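Local atomic coordinates of isomaltodextranase (Arthrobacter globiformis, PDB entry 5AWO), a protein that hydrolyses (1->6)-alpha-D-glucosidic linkages in polysaccharides such as dextran, very probably releasing successive isomaltose units from the non-reducing ends of the chains. Residues A[280-283]-A[289-292]; A[158-163]-A[203-208]; A[56-61]-A[347-352]. All coordinates share one frame; numbering follows the deposited sequence.

Overall arrangement
All three contacts belong to the TIM-barrel part of this family 27 glycoside hydrolase. Contacts 1 and 2 are neighbours near the catalytic centre: Trp289 CB packs 3.8 Å from Ser204 OG, although the contact centres are 21 Å apart. Asp201, assigned as the nucleophile, lies near both. The side chain of Phe160 in contact 2 is about 7 Å from that of Asp201, and the side chain of Pro290 in contact 1 is about 10 Å from that of Asp201. Contact 3 stands apart, its nearest atoms about 17 Å from contact 1 and about 19 Å from contact 2. In sequence it encloses both, joining the regions after the first and last barrel strands.

Contact 1: residues A[280-283]-A[289-292]; sequences GMRQ and WPNW
Arg282 grips two successive backbone carbonyls farther along the same loop: NH1 donates to Asn291 O and NH2 to Pro290 O, each bond 2.9 Å long. Both are fairly straight, at 167° and 163°, and both acceptors lie close to the guanidinium plane, so the group meets the 289-292 backbone edge-on. The two carbonyls receive it differently. NH2 is only modestly tilted from the Pro290 carbonyl plane, whereas NH1 reaches Asn291 O from well above that carbonyl's plane. NH1 also makes a weak bond to the backbone oxygen of Asn284.

The first torsion sets Arg282 CG between the backbone N and the carbonyl carbon (chi1 55°); from there the chain runs extended to NE and carries the charged end across to 289-292. Arg282 NH2 also lies 3.8 Å from Pro290 CG. Pro290 is preceded by a cis peptide, with its CB over one face of the Trp289 ring, displaced to the rim. Farther out, Gln283 O lies at the indole edge of Trp292, 3.7 Å from CD1. Trp285 and Trp302 meet the Trp292 ring edge-to-face, and the Gln283 side chain turns elsewhere, its OE1 bonded to Arg412.

Both segments belong to the irregular loop between helices 274-279 and 295-302, within the connection from barrel strand 263-265 to strand 312-314. One positively charged side chain thus satisfies two adjacent peptide oxygens, and the paired bonds probably fix the guanidinium rotation together with the course of the loop through Pro290 and Asn291.

Contact 2: residues A[158-163]-A[203-208]; sequences DFFARD and LSWYED
Phe160 and Ala161 meet Trp205 in a small, buried, wholly apolar contact near the catalytic centre, where a turn in the long excursion between barrel strands 120-124 and 197-200, following short strand 158-159, packs against helix 203-208. It covers 114 Å² and has no hydrogen bond across it.

The closest approach is Phe160 CE1 to Trp205 CE3, at 3.5 Å. The phenyl ring and the six-membered indole ring cross obliquely, their centroids 5.7 Å apart and their planes inclined by 31°, which makes them neither a stack nor a T-shaped pair. CG anti to the backbone N (chi1 166°) brings Phe160 CE1 up to Trp205. Ala161 fills in beside them: its CB lies over the centre of one face of the Phe160 ring, 4.0 Å from its plane, and meets the indole at its edge, 3.9 Å from Trp205 CZ3. One methyl therefore supports both aromatic groups.

The turn is a type II beta turn from Phe159 to Arg162, closed by Arg162 N to Phe159 O, and Phe160 is also bonded through its backbone to Leu169. At the far side of the indole, NE1 of Trp205 is held by Asp211 OD2. Trp129 meets the Phe160 ring edge-to-face, and a bound acetate lies about 4 Å from the Phe160 side chain. With Phe160 cut back to an alanine, a gap would probably open between turn and helix, leaving Trp205 CE3 and the Trp129 ring without their aromatic neighbour.

The nucleophile, assigned as Asp201, sits just before this helix, at the C-terminal end of the fourth barrel strand. That placement is characteristic of family 27 (beta/alpha)8 glycosidases, whose active-site surroundings are built from such strand-to-helix loops.

Contact 3: residues A[56-61]-A[347-352]; sequences ENEWKV and DTYQQI
Where the (beta/alpha)8 barrel closes, the region after the last strand comes back to helix 56-68, in the connection after the first barrel strand, in a surface contact centred on Glu58, which faces Tyr349 and Gln350. Tyr349 OH donates to OE2 of Glu58 over a short 2.6 Å, using the oxygen's syn lone pair, while Gln350 NE2 donates to Glu58 OE1 at 2.9 Å, nearly straight. Each carboxylate oxygen thus has its own side-chain donor. The carboxylate is turned steeply against both partners, 61° from the tyrosine ring and inclined by a similar amount to the amide. A water is a further donor, 2.7 Å from Glu58 OE1 and 2.8 Å from Gln350 OE1.

Topologically, helix 56-68 follows strand 39-42 after the short helix 44-50, and the 347-352 loop comes after strand 343-345, the parallel neighbour of that first strand. The contact joins the two ends of the eightfold beta/alpha cycle, away from the annotated catalytic residues.

Beside the polar pair, Val61 CG1 sits over one face of the Tyr349 ring, 3.5 Å from its centroid and 18° off the normal, a CH-pi contact. Gln350 OE1 lies over the opposite face, so the ring is flanked on both sides while its hydroxyl holds the acid. Tyr349 has CG between the backbone N and the carbonyl carbon (chi1 71°), which turns the ring to the helix. Behind it an ST motif shapes the turn: Thr348 OG1 accepts from Gln351 N, and Thr348 N in turn donates to Gln351 OE1 at 2.9 Å. Asn62 and Trp65 of the same helix also touch the Tyr349 side chain.

Contact 1: residues A[280-283]-A[289-292]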
loop_
_atom_site.group_PDB
_atom_site.type_symbol
_atom_site.label_atom_id
_atom_site.label_comp_id
_atom_site.label_asym_id
_atom_site.label_seq_id
_atom_site.Cartn_x
_atom_site.Cartn_y
_atom_site.Cartn_z
ATOM N N GLY A 280 19.598 3.271 -5.767
ATOM C CA GLY A 280 20.380 4.302 -6.466
ATOM C C GLY A 280 19.548 5.258 -7.288
ATOM O O GLY A 280 18.449 5.669 -6.886
ATOM N N MET A 281 20.126 5.664 -8.418
ATOM C CA MET A 281 19.559 6.612 -9.398
ATOM C C MET A 281 19.633 8.047 -8.943
ATOM O O MET A 281 20.379 8.856 -9.517
ATOM C CB MET A 281 18.129 6.256 -9.808
ATOM C CG MET A 281 18.021 4.911 -10.491
ATOM S SD MET A 281 16.320 4.341 -10.678
ATOM C CE MET A 281 15.922 4.007 -8.979
ATOM N N ARG A 282 18.831 8.389 -7.954
ATOM C CA ARG A 282 18.827 9.713 -7.319
ATOM C C ARG A 282 18.100 9.525 -6.000
ATOM O O ARG A 282 17.231 8.648 -5.893
ATOM C CB ARG A 282 18.106 10.780 -8.146
ATOM C CG ARG A 282 16.668 10.441 -8.532
ATOM C CD ARG A 282 15.873 11.586 -9.146
ATOM N NE ARG A 282 14.570 11.110 -9.644
ATOM C CZ ARG A 282 13.395 11.184 -9.018
ATOM N NH1 ARG A 282 13.234 11.757 -7.836
ATOM N NH2 ARG A 282 12.352 10.608 -9.605
ATOM N N GLN A 283 18.420 10.348 -5.020
ATOM C CA GLN A 283 17.799 10.289 -3.727
ATOM C C GLN A 283 16.815 11.416 -3.504
ATOM O O GLN A 283 16.013 11.356 -2.564
ATOM C CB GLN A 283 18.873 10.312 -2.640
ATOM C CG GLN A 283 20.036 9.361 -2.861
ATOM C CD GLN A 283 19.611 7.907 -2.938
ATOM O OE1 GLN A 283 18.831 7.437 -2.119
ATOM N NE2 GLN A 283 20.126 7.198 -3.904
ATOM N N TRP A 289 5.668 12.378 -11.134
ATOM C CA TRP A 289 5.879 10.945 -11.146
ATOM C C TRP A 289 7.294 10.607 -11.609
ATOM O O TRP A 289 7.748 11.138 -12.625
ATOM C CB TRP A 289 4.918 10.262 -12.129
ATOM C CG TRP A 289 5.406 8.901 -12.492
ATOM C CD1 TRP A 289 6.054 8.540 -13.632
ATOM C CD2 TRP A 289 5.411 7.755 -11.638
ATOM N NE1 TRP A 289 6.458 7.227 -13.557
ATOM C CE2 TRP A 289 6.081 6.730 -12.334
ATOM C CE3 TRP A 289 4.931 7.499 -10.354
ATOM C CZ2 TRP A 289 6.247 5.455 -11.802
ATOM C CZ3 TRP A 289 5.090 6.207 -9.815
ATOM C CH2 TRP A 289 5.751 5.215 -10.559
ATOM N N PRO A 290 7.994 9.701 -10.906
ATOM C CA PRO A 290 7.782 9.238 -9.558
ATOM C C PRO A 290 8.474 10.211 -8.597
ATOM O O PRO A 290 9.596 10.664 -8.880
ATOM C CB PRO A 290 8.474 7.875 -9.548
ATOM C CG PRO A 290 9.640 8.084 -10.460
ATOM C CD PRO A 290 9.178 9.078 -11.518
ATOM N N ASN A 291 7.847 10.518 -7.470
ATOM C CA ASN A 291 8.428 11.572 -6.629
ATOM C C ASN A 291 9.846 11.157 -6.218
ATOM O O ASN A 291 10.771 11.973 -6.240
ATOM C CB ASN A 291 7.561 11.868 -5.420
ATOM C CG ASN A 291 6.189 12.311 -5.814
ATOM O OD1 ASN A 291 6.007 13.464 -6.287
ATOM N ND2 ASN A 291 5.236 11.427 -5.688
ATOM N N TRP A 292 9.961 9.912 -5.775
ATOM C CA TRP A 292 11.269 9.314 -5.492
ATOM C C TRP A 292 11.561 8.185 -6.473
ATOM O O TRP A 292 10.651 7.442 -6.888
ATOM C CB TRP A 292 11.320 8.788 -4.056
ATOM C CG TRP A 292 11.341 9.853 -3.007
ATOM C CD1 TRP A 292 12.438 10.536 -2.561
ATOM C CD2 TRP A 292 10.229 10.356 -2.259
ATOM N NE1 TRP A 292 12.081 11.425 -1.581
ATOM C CE2 TRP A 292 10.730 11.350 -1.388
ATOM C CE3 TRP A 292 8.857 10.086 -2.248
ATOM C CZ2 TRP A 292 9.902 12.046 -0.508
ATOM C CZ3 TRP A 292 8.036 10.797 -1.384
ATOM C CH2 TRP A 292 8.548 11.767 -0.538
#

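Contact 2: residues A[158-163]-A[203-208]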
loop_
_atom_site.group_PDB
_atom_site.type_symbol
_atom_site.label_atom_id
_atom_site.label_comp_id
_atom_site.label_asym_id
_atom_site.label_seq_id
_atom_site.Cartn_x
_atom_site.Cartn_y
_atom_site.Cartn_z
ATOM N N ASP A 158 -6.769 11.975 -29.781
ATOM C CA ASP A 158 -6.359 11.991 -28.358
ATOM C C ASP A 158 -5.852 10.587 -27.978
ATOM O O ASP A 158 -6.502 9.841 -27.241
ATOM C CB ASP A 158 -7.527 12.466 -27.468
ATOM C CG ASP A 158 -7.152 12.626 -26.005
ATOM O OD1 ASP A 158 -5.985 12.409 -25.627
ATOM O OD2 ASP A 158 -8.039 12.973 -25.203
ATOM N N PHE A 159 -4.696 10.231 -28.536
ATOM C CA PHE A 159 -4.069 8.935 -28.334
ATOM C C PHE A 159 -3.178 8.939 -27.113
ATOM O O PHE A 159 -2.487 9.929 -26.800
ATOM C CB PHE A 159 -3.203 8.512 -29.521
ATOM C CG PHE A 159 -4.005 8.232 -30.752
ATOM C CD1 PHE A 159 -4.844 7.121 -30.818
ATOM C CD2 PHE A 159 -3.939 9.076 -31.830
ATOM C CE1 PHE A 159 -5.606 6.866 -31.954
ATOM C CE2 PHE A 159 -4.683 8.808 -32.979
ATOM C CZ PHE A 159 -5.511 7.717 -33.036
ATOM N N PHE A 160 -3.238 7.825 -26.397
ATOM C CA PHE A 160 -2.209 7.509 -25.419
ATOM C C PHE A 160 -0.846 7.580 -26.097
ATOM O O PHE A 160 -0.636 6.974 -27.153
ATOM C CB PHE A 160 -2.473 6.098 -24.880
ATOM C CG PHE A 160 -1.318 5.514 -24.114
ATOM C CD1 PHE A 160 -0.916 6.081 -22.920
ATOM C CD2 PHE A 160 -0.652 4.427 -24.595
ATOM C CE1 PHE A 160 0.157 5.544 -22.212
ATOM C CE2 PHE A 160 0.416 3.886 -23.908
ATOM C CZ PHE A 160 0.822 4.455 -22.716
ATOM N N ALA A 161 0.079 8.311 -25.473
ATOM C CA ALA A 161 1.463 8.438 -25.970
ATOM C C ALA A 161 1.558 9.091 -27.346
ATOM O O ALA A 161 2.526 8.866 -28.059
ATOM C CB ALA A 161 2.177 7.086 -25.955
ATOM N N ARG A 162 0.555 9.885 -27.698
ATOM C CA ARG A 162 0.481 10.543 -29.008
ATOM C C ARG A 162 1.802 11.178 -29.418
ATOM O O ARG A 162 2.239 11.051 -30.564
ATOM C CB ARG A 162 -0.597 11.612 -28.929
ATOM C CG ARG A 162 -0.777 12.511 -30.141
ATOM C CD ARG A 162 -1.762 13.614 -29.805
ATOM N NE ARG A 162 -1.212 14.585 -28.860
ATOM C CZ ARG A 162 -1.875 15.600 -28.320
ATOM N NH1 ARG A 162 -3.149 15.808 -28.603
ATOM N NH2 ARG A 162 -1.251 16.415 -27.479
ATOM N N ASP A 163 2.446 11.862 -28.484
ATOM C CA ASP A 163 3.586 12.689 -28.863
ATOM C C ASP A 163 4.875 11.915 -29.031
ATOM O O ASP A 163 5.854 12.475 -29.529
ATOM C CB ASP A 163 3.745 13.848 -27.892
ATOM C CG ASP A 163 2.523 14.713 -27.832
ATOM O OD1 ASP A 163 1.957 15.053 -28.899
ATOM O OD2 ASP A 163 2.088 15.068 -26.733
ATOM N N LEU A 203 -1.211 6.545 -15.249
ATOM C CA LEU A 203 -2.144 7.504 -14.671
ATOM C C LEU A 203 -1.726 8.955 -14.904
ATOM O O LEU A 203 -2.536 9.801 -15.287
ATOM C CB LEU A 203 -2.294 7.219 -13.177
ATOM C CG LEU A 203 -3.085 5.959 -12.872
ATOM C CD1 LEU A 203 -2.903 5.577 -11.411
ATOM C CD2 LEU A 203 -4.555 6.148 -13.218
ATOM N N SER A 204 -0.457 9.240 -14.667
ATOM C CA SER A 204 0.075 10.587 -14.783
ATOM C C SER A 204 0.025 11.066 -16.221
ATOM O O SER A 204 -0.218 12.247 -16.495
ATOM C CB SER A 204 1.502 10.639 -14.227
ATOM O OG SER A 204 2.371 9.664 -14.818
ATOM N N TRP A 205 0.222 10.142 -17.157
ATOM C CA TRP A 205 0.124 10.504 -18.576
ATOM C C TRP A 205 -1.304 10.900 -18.972
ATOM O O TRP A 205 -1.481 11.892 -19.692
ATOM C CB TRP A 205 0.643 9.391 -19.464
ATOM C CG TRP A 205 2.119 9.118 -19.364
ATOM C CD1 TRP A 205 2.955 9.417 -18.330
ATOM C CD2 TRP A 205 2.933 8.487 -20.371
ATOM N NE1 TRP A 205 4.234 9.005 -18.632
ATOM C CE2 TRP A 205 4.251 8.428 -19.868
ATOM C CE3 TRP A 205 2.679 7.973 -21.647
ATOM C CZ2 TRP A 205 5.308 7.872 -20.599
ATOM C CZ3 TRP A 205 3.732 7.426 -22.378
ATOM C CH2 TRP A 205 5.032 7.381 -21.851
ATOM N N TYR A 206 -2.301 10.174 -18.487
ATOM C CA TYR A 206 -3.706 10.656 -18.600
ATOM C C TYR A 206 -3.890 12.040 -17.958
ATOM O O TYR A 206 -4.434 12.959 -18.576
ATOM C CB TYR A 206 -4.677 9.653 -17.964
ATOM C CG TYR A 206 -6.080 10.202 -17.901
ATOM C CD1 TYR A 206 -6.906 10.150 -19.020
ATOM C CD2 TYR A 206 -6.573 10.790 -16.751
ATOM C CE1 TYR A 206 -8.177 10.684 -18.979
ATOM C CE2 TYR A 206 -7.842 11.330 -16.712
ATOM C CZ TYR A 206 -8.636 11.274 -17.838
ATOM O OH TYR A 206 -9.909 11.831 -17.738
ATOM N N GLU A 207 -3.454 12.192 -16.723
ATOM C CA GLU A 207 -3.775 13.398 -15.936
ATOM C C GLU A 207 -3.248 14.689 -16.553
ATOM O O GLU A 207 -4.034 15.646 -16.771
ATOM C CB GLU A 207 -3.275 13.253 -14.496
ATOM C CG GLU A 207 -3.630 14.456 -13.620
ATOM C CD GLU A 207 -3.355 14.297 -12.147
ATOM O OE1 GLU A 207 -2.575 13.401 -11.739
ATOM O OE2 GLU A 207 -3.927 15.117 -11.374
ATOM N N ASP A 208 -1.946 14.750 -16.813
ATOM C CA ASP A 208 -1.409 15.991 -17.398
ATOM C C ASP A 208 -0.554 15.810 -18.653
ATOM O O ASP A 208 -0.006 16.774 -19.160
ATOM C CB ASP A 208 -0.731 16.861 -16.326
ATOM C CG ASP A 208 0.576 16.316 -15.884
ATOM O OD1 ASP A 208 0.954 15.244 -16.386
ATOM O OD2 ASP A 208 1.198 16.979 -15.025
#

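Contact 3: residues A[56-61]-A[347-352]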
loop_
_atom_site.group_PDB
_atom_site.type_symbol
_atom_site.label_atom_id
_atom_site.label_comp_id
_atom_site.label_asym_id
_atom_site.label_seq_id
_atom_site.Cartn_x
_atom_site.Cartn_y
_atom_site.Cartn_z
ATOM N N GLU A 56 1.764 -16.683 -25.348
ATOM C CA GLU A 56 0.847 -17.452 -24.566
ATOM C C GLU A 56 1.497 -18.702 -23.981
ATOM O O GLU A 56 1.189 -19.064 -22.864
ATOM C CB GLU A 56 -0.384 -17.841 -25.405
ATOM C CG GLU A 56 -1.566 -18.300 -24.584
ATOM C CD GLU A 56 -2.806 -18.578 -25.422
ATOM O OE1 GLU A 56 -2.618 -19.013 -26.581
ATOM O OE2 GLU A 56 -3.923 -18.343 -24.920
ATOM N N ASN A 57 2.357 -19.389 -24.753
ATOM C CA ASN A 57 3.013 -20.571 -24.189
ATOM C C ASN A 57 3.973 -20.249 -23.048
ATOM O O ASN A 57 4.094 -21.040 -22.096
ATOM C CB ASN A 57 3.775 -21.395 -25.224
ATOM C CG ASN A 57 4.174 -22.753 -24.659
ATOM O OD1 ASN A 57 3.315 -23.514 -24.225
ATOM N ND2 ASN A 57 5.474 -23.023 -24.573
ATOM N N GLU A 58 4.626 -19.089 -23.127
ATOM C CA GLU A 58 5.499 -18.653 -22.022
ATOM C C GLU A 58 4.692 -18.315 -20.780
ATOM O O GLU A 58 5.082 -18.654 -19.664
ATOM C CB GLU A 58 6.350 -17.486 -22.470
ATOM C CG GLU A 58 7.469 -17.963 -23.371
ATOM C CD GLU A 58 8.416 -18.875 -22.617
ATOM O OE1 GLU A 58 9.264 -18.359 -21.892
ATOM O OE2 GLU A 58 8.273 -20.108 -22.691
ATOM N N TRP A 59 3.531 -17.690 -20.970
ATOM C CA TRP A 59 2.589 -17.489 -19.879
ATOM C C TRP A 59 2.179 -18.818 -19.226
ATOM O O TRP A 59 2.195 -18.959 -18.005
ATOM C CB TRP A 59 1.390 -16.727 -20.433
ATOM C CG TRP A 59 0.120 -16.637 -19.648
ATOM C CD1 TRP A 59 -1.056 -17.301 -19.912
ATOM C CD2 TRP A 59 -0.172 -15.762 -18.540
ATOM N NE1 TRP A 59 -2.023 -16.917 -19.036
ATOM C CE2 TRP A 59 -1.526 -15.948 -18.195
ATOM C CE3 TRP A 59 0.579 -14.825 -17.822
ATOM C CZ2 TRP A 59 -2.134 -15.279 -17.123
ATOM C CZ3 TRP A 59 -0.039 -14.146 -16.774
ATOM C CH2 TRP A 59 -1.359 -14.368 -16.431
ATOM N N LYS A 60 1.838 -19.809 -20.068
ATOM C CA LYS A 60 1.429 -21.116 -19.550
ATOM C C LYS A 60 2.555 -21.792 -18.756
ATOM O O LYS A 60 2.325 -22.285 -17.659
ATOM C CB LYS A 60 0.981 -22.035 -20.700
ATOM C CG LYS A 60 0.426 -23.374 -20.231
ATOM C CD LYS A 60 0.095 -24.274 -21.411
ATOM C CE LYS A 60 -0.523 -25.592 -20.962
ATOM N NZ LYS A 60 0.393 -26.391 -20.098
ATOM N N VAL A 61 3.757 -21.806 -19.315
ATOM C CA VAL A 61 4.864 -22.507 -18.665
ATOM C C VAL A 61 5.208 -21.816 -17.336
ATOM O O VAL A 61 5.435 -22.472 -16.324
ATOM C CB VAL A 61 6.069 -22.678 -19.609
ATOM C CG1 VAL A 61 7.234 -23.342 -18.903
ATOM C CG2 VAL A 61 5.682 -23.565 -20.799
ATOM N N ASP A 347 10.916 -12.719 -11.622
ATOM C CA ASP A 347 11.731 -13.778 -12.232
ATOM C C ASP A 347 10.813 -14.732 -12.986
ATOM O O ASP A 347 9.794 -15.178 -12.447
ATOM C CB ASP A 347 12.470 -14.573 -11.159
ATOM C CG ASP A 347 13.394 -13.704 -10.346
ATOM O OD1 ASP A 347 12.910 -12.996 -9.420
ATOM O OD2 ASP A 347 14.605 -13.726 -10.653
ATOM N N THR A 348 11.211 -15.066 -14.208
ATOM C CA THR A 348 10.555 -16.129 -14.956
ATOM C C THR A 348 11.157 -17.479 -14.564
ATOM O O THR A 348 12.156 -17.553 -13.838
ATOM C CB THR A 348 10.792 -15.982 -16.465
ATOM O OG1 THR A 348 12.184 -16.177 -16.707
ATOM C CG2 THR A 348 10.380 -14.618 -16.998
ATOM N N TYR A 349 10.578 -18.565 -15.081
ATOM C CA TYR A 349 11.075 -19.918 -14.830
ATOM C C TYR A 349 12.504 -20.061 -15.349
ATOM O O TYR A 349 13.287 -20.838 -14.786
ATOM C CB TYR A 349 10.131 -20.994 -15.418
ATOM C CG TYR A 349 10.093 -21.105 -16.926
ATOM C CD1 TYR A 349 10.937 -21.988 -17.608
ATOM C CD2 TYR A 349 9.174 -20.375 -17.671
ATOM C CE1 TYR A 349 10.895 -22.077 -18.991
ATOM C CE2 TYR A 349 9.110 -20.482 -19.042
ATOM C CZ TYR A 349 9.964 -21.343 -19.696
ATOM O OH TYR A 349 9.905 -21.428 -21.077
ATOM N N GLN A 350 12.882 -19.313 -16.379
ATOM C CA GLN A 350 14.271 -19.365 -16.873
ATOM C C GLN A 350 15.233 -18.564 -16.021
ATOM O O GLN A 350 16.409 -18.917 -15.931
ATOM C CB GLN A 350 14.398 -18.859 -18.301
ATOM C CG GLN A 350 13.611 -19.660 -19.315
ATOM C CD GLN A 350 12.334 -18.981 -19.702
ATOM O OE1 GLN A 350 11.705 -18.287 -18.883
ATOM N NE2 GLN A 350 11.942 -19.143 -20.958
ATOM N N GLN A 351 14.751 -17.493 -15.403
ATOM C CA GLN A 351 15.619 -16.581 -14.660
ATOM C C GLN A 351 15.821 -16.996 -13.228
ATOM O O GLN A 351 16.814 -16.596 -12.611
ATOM C CB GLN A 351 15.015 -15.175 -14.654
ATOM C CG GLN A 351 15.038 -14.471 -15.987
ATOM C CD GLN A 351 14.082 -13.281 -16.057
ATOM O OE1 GLN A 351 13.121 -13.189 -15.281
ATOM N NE2 GLN A 351 14.344 -12.366 -16.983
ATOM N N ILE A 352 14.881 -17.739 -12.665
ATOM C CA ILE A 352 14.865 -17.984 -11.221
ATOM C C ILE A 352 16.161 -18.659 -10.736
ATOM O O ILE A 352 16.665 -18.341 -9.651
ATOM C CB ILE A 352 13.602 -18.747 -10.735
ATOM C CG1 ILE A 352 13.464 -18.735 -9.207
ATOM C CG2 ILE A 352 13.584 -20.191 -11.235
ATOM C CD1 ILE A 352 13.271 -17.351 -8.596
HETATM O O HOH W 1 9.338 -16.931 -19.642
#